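Local coordinates for mannan endo-1,6-alpha-mannosidase (Chaetomium thermophilum, PDB 6RY0), which probably acts on alpha-1,6-linked mannan as a family 76 glycoside hydrolase and is linked to the transfer of GPI-anchored glycoproteins into the fungal cell wall, at residues A[371-376]-A[393-398]; A[304-309]-A[321-326]. All coordinates share one frame; numbering follows the deposited sequence.

Overall arrangement
Helix 281-298 is followed by the short strands 299-300 and 303-304. Contact 2 then closes a loop of 11 residues, as 321-326 comes back against 304-309. The rest of helix 323-337 and helix 342-358 come next. Contact 1 closes a second loop, in which helix 389-401 comes back against 371-376 after 16 intervening residues. The two contacts follow one another in series; neither nests in the other. They still touch, with centres about 9 Å apart. Lys324 of contact 2 reaches the carbonyl of Phe371, and Ser394 of contact 1 reaches that of Leu321. Two loops and two helices are thus joined in one buried region.

Contact 1: residues A[371-376]-A[393-398]; sequences FYWKSG and MSVLAA
A single side chain, Trp373, makes every close contact with helix 389-401, and no hydrogen bond crosses between the segments. Its six-membered ring leads. Trp373 CZ2 lies 3.6 Å from Val395 CG2, which comes in obliquely. The same methyl also lies near NE1, as the two side chains run past each other in opposite directions. Ala398 CB is 4.1 Å from Trp373 CH2, also obliquely placed. The backbone of Ser394 meets the ring edge, with Ser394 O 3.8 Å from Trp373 CH2. The Ser394 hydroxyl turns mainly to Leu321 O, with Gly390 O as a second acceptor. With CG anti to its own carbonyl carbon (chi1 -55°), the indole of Trp373 extends to the helix. Its NE1 is held by the carbonyl of Gly370, and Lys324 makes a cation-pi contact with the ring. With an alanine here, Val395 and Ala398 would probably face a gap and Lys324 would lose one aromatic partner. Behind the indole, Ser375 OG bonds to Tyr372 O at 2.7 Å, within a type I beta turn from Trp373 to Gly376. The loop between helices 342-358 and 389-401 thus packs its tryptophan on the second helix, in the (alpha/alpha)6 fold of family 76.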
loop_
_atom_site.group_PDB
_atom_site.type_symbol
_atom_site.label_atom_id
_atom_site.label_comp_id
_atom_site.label_asym_id
_atom_site.label_seq_id
_atom_site.Cartn_x
_atom_site.Cartn_y
_atom_site.Cartn_z
ATOM N N PHE A 371 -11.796 -14.285 -1.765
ATOM C CA PHE A 371 -11.502 -13.300 -0.742
ATOM C C PHE A 371 -11.741 -13.790 0.667
ATOM O O PHE A 371 -11.160 -13.249 1.621
ATOM C CB PHE A 371 -12.404 -12.088 -0.947
ATOM C CG PHE A 371 -12.140 -10.950 0.007
ATOM C CD1 PHE A 371 -10.939 -10.254 -0.040
ATOM C CD2 PHE A 371 -13.096 -10.563 0.932
ATOM C CE1 PHE A 371 -10.709 -9.196 0.803
ATOM C CE2 PHE A 371 -12.861 -9.490 1.766
ATOM C CZ PHE A 371 -11.659 -8.824 1.714
ATOM N N TYR A 372 -12.641 -14.750 0.842
ATOM C CA TYR A 372 -13.209 -15.050 2.163
ATOM C C TYR A 372 -12.379 -16.135 2.820
ATOM O O TYR A 372 -12.811 -17.290 3.030
ATOM C CB TYR A 372 -14.715 -15.399 2.013
ATOM C CG TYR A 372 -15.503 -14.206 1.471
ATOM C CD1 TYR A 372 -15.577 -13.976 0.115
ATOM C CD2 TYR A 372 -16.120 -13.302 2.315
ATOM C CE1 TYR A 372 -16.236 -12.884 -0.405
ATOM C CE2 TYR A 372 -16.789 -12.197 1.815
ATOM C CZ TYR A 372 -16.837 -11.985 0.454
ATOM O OH TYR A 372 -17.507 -10.890 -0.020
ATOM N N TRP A 373 -11.144 -15.766 3.157
ATOM C CA TRP A 373 -10.174 -16.739 3.630
ATOM C C TRP A 373 -10.610 -17.381 4.948
ATOM O O TRP A 373 -10.542 -18.598 5.113
ATOM C CB TRP A 373 -8.792 -16.102 3.777
ATOM C CG TRP A 373 -8.254 -15.418 2.560
ATOM C CD1 TRP A 373 -8.759 -15.414 1.289
ATOM C CD2 TRP A 373 -7.082 -14.605 2.530
ATOM N NE1 TRP A 373 -7.967 -14.638 0.467
ATOM C CE2 TRP A 373 -6.934 -14.124 1.205
ATOM C CE3 TRP A 373 -6.128 -14.254 3.483
ATOM C CZ2 TRP A 373 -5.875 -13.310 0.813
ATOM C CZ3 TRP A 373 -5.073 -13.435 3.098
ATOM C CH2 TRP A 373 -4.963 -12.978 1.764
ATOM N N LYS A 374 -11.043 -16.553 5.885
ATOM C CA LYS A 374 -11.456 -17.080 7.181
ATOM C C LYS A 374 -12.561 -18.128 7.037
ATOM O O LYS A 374 -12.566 -19.113 7.769
ATOM C CB LYS A 374 -11.892 -15.950 8.088
ATOM C CG LYS A 374 -12.411 -16.413 9.482
ATOM C CD LYS A 374 -11.383 -17.189 10.361
ATOM C CE LYS A 374 -11.967 -17.632 11.701
ATOM N NZ LYS A 374 -12.864 -18.809 11.710
ATOM N N SER A 375 -13.473 -17.920 6.102
ATOM C CA SER A 375 -14.602 -18.841 5.910
ATOM C C SER A 375 -14.184 -20.224 5.517
ATOM O O SER A 375 -14.951 -21.172 5.665
ATOM C CB SER A 375 -15.549 -18.335 4.813
ATOM O OG SER A 375 -15.108 -18.623 3.485
ATOM N N GLY A 376 -13.009 -20.368 4.938
ATOM C CA GLY A 376 -12.524 -21.670 4.525
ATOM C C GLY A 376 -13.009 -22.185 3.189
ATOM O O GLY A 376 -12.669 -23.315 2.827
ATOM N N MET A 393 -4.325 -10.514 -6.183
ATOM C CA MET A 393 -3.204 -9.701 -5.708
ATOM C C MET A 393 -2.934 -9.978 -4.223
ATOM O O MET A 393 -1.779 -10.072 -3.793
ATOM C CB MET A 393 -3.532 -8.220 -5.922
ATOM C CG MET A 393 -2.313 -7.291 -5.767
ATOM S SD MET A 393 -2.688 -5.525 -5.764
ATOM C CE MET A 393 -3.629 -5.391 -7.267
ATOM N N SER A 394 -4.014 -10.090 -3.446
ATOM C CA SER A 394 -3.878 -10.322 -2.027
ATOM C C SER A 394 -3.283 -11.677 -1.705
ATOM O O SER A 394 -2.456 -11.768 -0.785
ATOM C CB SER A 394 -5.215 -10.104 -1.313
ATOM O OG SER A 394 -5.542 -8.728 -1.322
ATOM N N VAL A 395 -3.675 -12.736 -2.424
ATOM C CA VAL A 395 -3.069 -14.029 -2.164
ATOM C C VAL A 395 -1.603 -14.039 -2.614
ATOM O O VAL A 395 -0.747 -14.579 -1.918
ATOM C CB VAL A 395 -3.855 -15.181 -2.792
ATOM C CG1 VAL A 395 -3.179 -16.512 -2.479
ATOM C CG2 VAL A 395 -5.291 -15.164 -2.273
ATOM N N LEU A 396 -1.308 -13.443 -3.770
ATOM C CA LEU A 396 0.075 -13.318 -4.211
ATOM C C LEU A 396 0.938 -12.647 -3.132
ATOM O O LEU A 396 2.039 -13.109 -2.812
ATOM C CB LEU A 396 0.148 -12.548 -5.518
ATOM C CG LEU A 396 1.554 -12.175 -6.019
ATOM C CD1 LEU A 396 2.386 -13.400 -6.273
ATOM C CD2 LEU A 396 1.433 -11.341 -7.281
ATOM N N ALA A 397 0.435 -11.549 -2.576
ATOM C CA ALA A 397 1.139 -10.827 -1.531
ATOM C C ALA A 397 1.366 -11.692 -0.294
ATOM O O ALA A 397 2.464 -11.737 0.260
ATOM C CB ALA A 397 0.321 -9.586 -1.162
ATOM N N ALA A 398 0.326 -12.388 0.144
ATOM C CA ALA A 398 0.426 -13.200 1.355
ATOM C C ALA A 398 1.407 -14.344 1.181
ATOM O O ALA A 398 2.204 -14.633 2.075
ATOM C CB ALA A 398 -0.951 -13.726 1.764
#

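Contact 2: residues A[304-309]-A[321-326]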
loop_
_atom_site.group_PDB
_atom_site.type_symbol
_atom_site.label_atom_id
_atom_site.label_comp_id
_atom_site.label_asym_id
_atom_site.label_seq_id
_atom_site.Cartn_x
_atom_site.Cartn_y
_atom_site.Cartn_z
ATOM N N VAL A 304 -6.459 -12.975 8.562
ATOM C CA VAL A 304 -6.840 -11.583 8.363
ATOM C C VAL A 304 -8.289 -11.498 7.849
ATOM O O VAL A 304 -8.721 -12.302 7.014
ATOM C CB VAL A 304 -5.867 -10.901 7.395
ATOM C CG1 VAL A 304 -5.951 -11.525 6.031
ATOM C CG2 VAL A 304 -6.081 -9.400 7.368
ATOM N N PHE A 305 -9.018 -10.497 8.314
ATOM C CA PHE A 305 -10.443 -10.385 8.083
ATOM C C PHE A 305 -10.781 -8.904 7.931
ATOM O O PHE A 305 -10.459 -8.101 8.829
ATOM C CB PHE A 305 -11.205 -11.026 9.249
ATOM C CG PHE A 305 -12.659 -11.170 9.022
ATOM C CD1 PHE A 305 -13.518 -10.167 9.319
ATOM C CD2 PHE A 305 -13.171 -12.349 8.491
ATOM C CE1 PHE A 305 -14.898 -10.352 9.108
ATOM C CE2 PHE A 305 -14.510 -12.540 8.312
ATOM C CZ PHE A 305 -15.359 -11.547 8.589
ATOM N N GLU A 306 -11.455 -8.549 6.854
ATOM C CA GLU A 306 -11.745 -7.140 6.566
ATOM C C GLU A 306 -13.024 -6.730 7.287
ATOM O O GLU A 306 -14.122 -6.773 6.723
ATOM C CB GLU A 306 -11.811 -6.889 5.061
ATOM C CG GLU A 306 -11.684 -5.424 4.704
ATOM C CD GLU A 306 -10.389 -4.832 5.237
ATOM O OE1 GLU A 306 -9.330 -5.415 4.903
ATOM O OE2 GLU A 306 -10.441 -3.846 5.990
ATOM N N ILE A 307 -12.877 -6.357 8.564
ATOM C CA ILE A 307 -14.035 -6.235 9.456
ATOM C C ILE A 307 -15.175 -5.355 8.920
ATOM O O ILE A 307 -16.299 -5.702 9.220
ATOM C CB ILE A 307 -13.699 -6.088 10.967
ATOM C CG1 ILE A 307 -12.843 -4.882 11.153
ATOM C CG2 ILE A 307 -13.024 -7.342 11.550
ATOM C CD1 ILE A 307 -12.202 -4.717 12.542
ATOM N N PRO A 308 -14.939 -4.246 8.182
ATOM C CA PRO A 308 -16.114 -3.465 7.789
ATOM C C PRO A 308 -16.992 -4.095 6.738
ATOM O O PRO A 308 -18.106 -3.608 6.565
ATOM C CB PRO A 308 -15.516 -2.158 7.254
ATOM C CG PRO A 308 -14.143 -2.088 7.892
ATOM C CD PRO A 308 -13.695 -3.520 7.867
ATOM N N CYS A 309 -16.526 -5.107 6.021
ATOM C CA CYS A 309 -17.293 -5.630 4.894
ATOM C C CYS A 309 -17.332 -7.125 4.751
ATOM O O CYS A 309 -18.263 -7.619 4.144
ATOM C CB CYS A 309 -16.840 -4.961 3.592
ATOM S SG CYS A 309 -15.154 -5.353 3.064
ATOM N N LEU A 321 -10.986 -5.258 -1.416
ATOM C CA LEU A 321 -10.492 -6.606 -1.689
ATOM C C LEU A 321 -8.974 -6.694 -1.717
ATOM O O LEU A 321 -8.411 -7.786 -1.625
ATOM C CB LEU A 321 -11.117 -7.099 -2.992
ATOM C CG LEU A 321 -12.645 -7.199 -2.997
ATOM C CD1 LEU A 321 -13.158 -7.352 -4.401
ATOM C CD2 LEU A 321 -13.144 -8.323 -2.106
ATOM N N THR A 322 -8.311 -5.544 -1.853
ATOM C CA THR A 322 -6.852 -5.497 -1.907
ATOM C C THR A 322 -6.202 -5.328 -0.537
ATOM O O THR A 322 -4.997 -5.522 -0.399
ATOM C CB THR A 322 -6.349 -4.356 -2.789
ATOM O OG1 THR A 322 -6.562 -3.096 -2.148
ATOM C CG2 THR A 322 -6.998 -4.367 -4.148
ATOM N N PHE A 323 -6.965 -4.931 0.478
ATOM C CA PHE A 323 -6.305 -4.433 1.697
ATOM C C PHE A 323 -5.518 -5.512 2.406
ATOM O O PHE A 323 -4.414 -5.266 2.902
ATOM C CB PHE A 323 -7.297 -3.779 2.656
ATOM C CG PHE A 323 -8.007 -2.549 2.157
ATOM C CD1 PHE A 323 -7.582 -1.824 1.027
ATOM C CD2 PHE A 323 -9.121 -2.075 2.847
ATOM C CE1 PHE A 323 -8.261 -0.691 0.610
ATOM C CE2 PHE A 323 -9.780 -0.941 2.435
ATOM C CZ PHE A 323 -9.361 -0.253 1.315
ATOM N N LYS A 324 -6.080 -6.724 2.497
ATOM C CA LYS A 324 -5.420 -7.762 3.283
ATOM C C LYS A 324 -4.068 -8.154 2.664
ATOM O O LYS A 324 -3.169 -8.594 3.382
ATOM C CB LYS A 324 -6.354 -8.947 3.549
ATOM C CG LYS A 324 -6.892 -9.617 2.298
ATOM C CD LYS A 324 -7.815 -10.794 2.622
ATOM C CE LYS A 324 -8.981 -10.424 3.504
ATOM N NZ LYS A 324 -10.032 -11.482 3.532
ATOM N N GLY A 325 -3.884 -7.995 1.355
ATOM C CA GLY A 325 -2.569 -8.221 0.780
ATOM C C GLY A 325 -1.529 -7.242 1.284
ATOM O O GLY A 325 -0.381 -7.590 1.557
ATOM N N TYR A 326 -1.911 -5.956 1.347
ATOM C CA TYR A 326 -1.019 -4.935 1.917
ATOM C C TYR A 326 -0.699 -5.253 3.368
ATOM O O TYR A 326 0.445 -5.109 3.806
ATOM C CB TYR A 326 -1.626 -3.529 1.861
ATOM C CG TYR A 326 -2.258 -3.190 0.543
ATOM C CD1 TYR A 326 -1.776 -3.687 -0.656
ATOM C CD2 TYR A 326 -3.359 -2.368 0.492
ATOM C CE1 TYR A 326 -2.391 -3.400 -1.860
ATOM C CE2 TYR A 326 -3.979 -2.047 -0.712
ATOM C CZ TYR A 326 -3.495 -2.573 -1.875
ATOM O OH TYR A 326 -4.108 -2.339 -3.094
HETATM O O HOH W 1 -10.406 -13.747 5.455
HETATM O O HOH W 2 -8.986 -6.886 2.603
#
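Val304 and Lys324 meet through their aliphatic parts, with Val304 CG1 3.6 Å from Lys324 CB. The two side chains cross obliquely. Lys324 starts from an uncommon helix conformation, with CG between its backbone N and carbonyl carbon (chi1 58°). The chain is extended at chi2, and this sets Lys324 CD 4.0 Å from Val304 CG1. A bend at chi3 (56°) then turns CE and NZ to the side of Val304 O. The ammonium group bonds to Phe371 O, forms a salt bridge with Glu310, and makes a cation-pi contact with the Phe371 ring. A water accepts from Lys324 NZ and donates to Val304 O, so the loop carbonyl is tied to the lysine indirectly.

Glu306 approaches Phe323 nearby. Its CG is anti to the backbone N, and the bend at chi2 then folds the carboxylate to the edge of the Phe323 ring. Glu306 OE1 lies 3.4 Å from Phe323 CB. Glu306 OE2 lies in the plane of the ring, at its edge, 3.8 Å from Phe323 CD2. The carboxylate and ring planes are 85° apart. Glu306 OE1 accepts from a second water at 2.8 Å, and that water accepts from Lys324 N at 2.9 Å. Ser261 also hydrogen-bonds to OE1.

No direct hydrogen bond joins the two segments. Glu306 OE1 and Lys324 NZ are 6.3 Å apart, too far for a salt bridge. The contact therefore combines apolar packing with two water bridges, one at the lysine ammonium and one at Lys324 N. These waters give buried polar groups partners, and the lysine charge is probably balanced chiefly by Glu310.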